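Local structure of thymocyte nuclear protein 1 (Leishmania major, 2AR1) at residues 125-129 with 130-134. The protein is of unknown function but has an EVE domain of the PUA clan, consistent with a role in recognising nucleic acids, possibly modified bases. Residues are numbered along the deposited sequence; the frame is centred on the assembly and turned at random.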
# COMPACT_ATOMS: atom_id res chain seq x y z
N THR A 125 14.01 -1.41 -10.85
CA THR A 125 14.49 -2.26 -9.78
C THR A 125 13.86 -1.68 -8.54
O THR A 125 13.46 -0.48 -8.51
CB THR A 125 16.00 -2.27 -9.65
OG1 THR A 125 16.46 -0.95 -9.37
CG2 THR A 125 16.61 -2.76 -10.94
N VAL A 126 13.64 -2.55 -7.59
CA VAL A 126 13.05 -2.14 -6.32
C VAL A 126 14.00 -1.16 -5.65
O VAL A 126 15.22 -1.27 -5.71
CB VAL A 126 12.81 -3.34 -5.42
CG1 VAL A 126 12.28 -2.92 -4.05
CG2 VAL A 126 11.81 -4.29 -5.97
N LEU A 127 13.44 -0.17 -5.01
CA LEU A 127 14.22 0.73 -4.15
C LEU A 127 14.31 0.10 -2.75
O LEU A 127 13.30 0.04 -2.04
CB LEU A 127 13.54 2.09 -4.13
CG LEU A 127 14.20 3.20 -3.33
CD1 LEU A 127 15.60 3.52 -3.92
CD2 LEU A 127 13.37 4.44 -3.17
N THR A 128 15.49 -0.41 -2.38
CA THR A 128 15.51 -1.33 -1.31
C THR A 128 15.24 -0.66 0.03
O THR A 128 15.49 0.55 0.20
CB THR A 128 16.88 -2.00 -1.16
OG1 THR A 128 17.91 -0.98 -0.99
CG2 THR A 128 17.14 -2.85 -2.39
N LEU A 129 14.82 -1.50 0.97
CA LEU A 129 14.60 -1.09 2.37
C LEU A 129 15.89 -0.52 2.97
O LEU A 129 15.83 0.54 3.64
CB LEU A 129 13.98 -2.19 3.18
CG LEU A 129 13.76 -1.70 4.60
CD1 LEU A 129 12.56 -0.89 4.82
CD2 LEU A 129 13.86 -2.92 5.49
N HIS A 130 17.02 -1.19 2.66
CA HIS A 130 18.35 -0.74 3.18
C HIS A 130 18.55 0.74 2.78
O HIS A 130 18.90 1.58 3.62
CB HIS A 130 19.47 -1.58 2.59
CG HIS A 130 20.82 -0.99 2.84
ND1 HIS A 130 21.49 -1.14 4.04
CD2 HIS A 130 21.62 -0.23 2.06
CE1 HIS A 130 22.66 -0.53 3.98
NE2 HIS A 130 22.78 0.01 2.78
N GLU A 131 18.28 1.10 1.52
CA GLU A 131 18.45 2.48 1.12
C GLU A 131 17.45 3.38 1.80
O GLU A 131 17.79 4.54 2.06
CB GLU A 131 18.38 2.69 -0.38
CG GLU A 131 19.56 2.13 -1.15
CD GLU A 131 20.93 2.49 -0.52
OE1 GLU A 131 21.21 3.67 -0.19
OE2 GLU A 131 21.78 1.58 -0.37
N LEU A 132 16.23 2.88 2.06
CA LEU A 132 15.20 3.75 2.64
C LEU A 132 15.68 4.14 4.05
O LEU A 132 15.38 5.25 4.52
CB LEU A 132 13.84 3.10 2.72
CG LEU A 132 13.18 2.82 1.35
CD1 LEU A 132 12.01 1.87 1.49
CD2 LEU A 132 12.79 4.08 0.54
N LYS A 133 16.32 3.20 4.69
CA LYS A 133 16.84 3.41 6.08
C LYS A 133 18.18 4.20 6.17
O LYS A 133 18.76 4.37 7.25
CB LYS A 133 17.02 2.05 6.82
CG LYS A 133 15.69 1.43 7.22
CD LYS A 133 15.85 0.37 8.28
CE LYS A 133 14.58 -0.39 8.61
NZ LYS A 133 14.67 -1.47 9.60
N SER A 134 18.68 4.63 5.01
CA SER A 134 19.95 5.31 4.88
C SER A 134 19.74 6.73 4.31
O SER A 134 20.61 7.30 3.64
CB SER A 134 20.87 4.48 3.94
OG SER A 134 21.09 3.20 4.46
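Thr128 caps the short helix 129-132 at its N-terminus: its OG1 accepts from Glu131 N at 3.3 Å, a long but fairly straight bond (N-H...O 160°). A chi1 of 56° places OG1 on the side of the first helical turn, where it meets the Glu131 amide. Two backbone bonds of the i to i+4 helical kind continue the turn. Leu132 N donates to Thr128 O at 3.1 Å. Lys133 N donates in the same way to Leu129 O at 2.9 Å, and a weak bond from Leu132 N to Leu129 O accompanies them. The capping hydroxyl also packs against its neighbour, OG1 lying 3.5 Å from Glu131 CG, and the threonine and glutamate side chains run alongside each other in the same direction. Beyond CG the glutamate bends, and its OE1 forms a salt bridge with Arg135.

Further out, Leu127 CD2 meets Leu132 CD2 at 3.8 Å, one leucine from the strand and one from the helix, while Leu129 CD2 approaches Lys133 CE at 4.1 Å, aliphatic part against aliphatic part. This strand-to-helix junction ends strand 113-128, where Leu127 still pairs through its backbone with Val77. Leu127 and Leu132 both pack on Ile162 of helix 156-169, whereas Leu129 and Leu132 reach Phe144 of helix 142-145 and Tyr68 of strand 64-69.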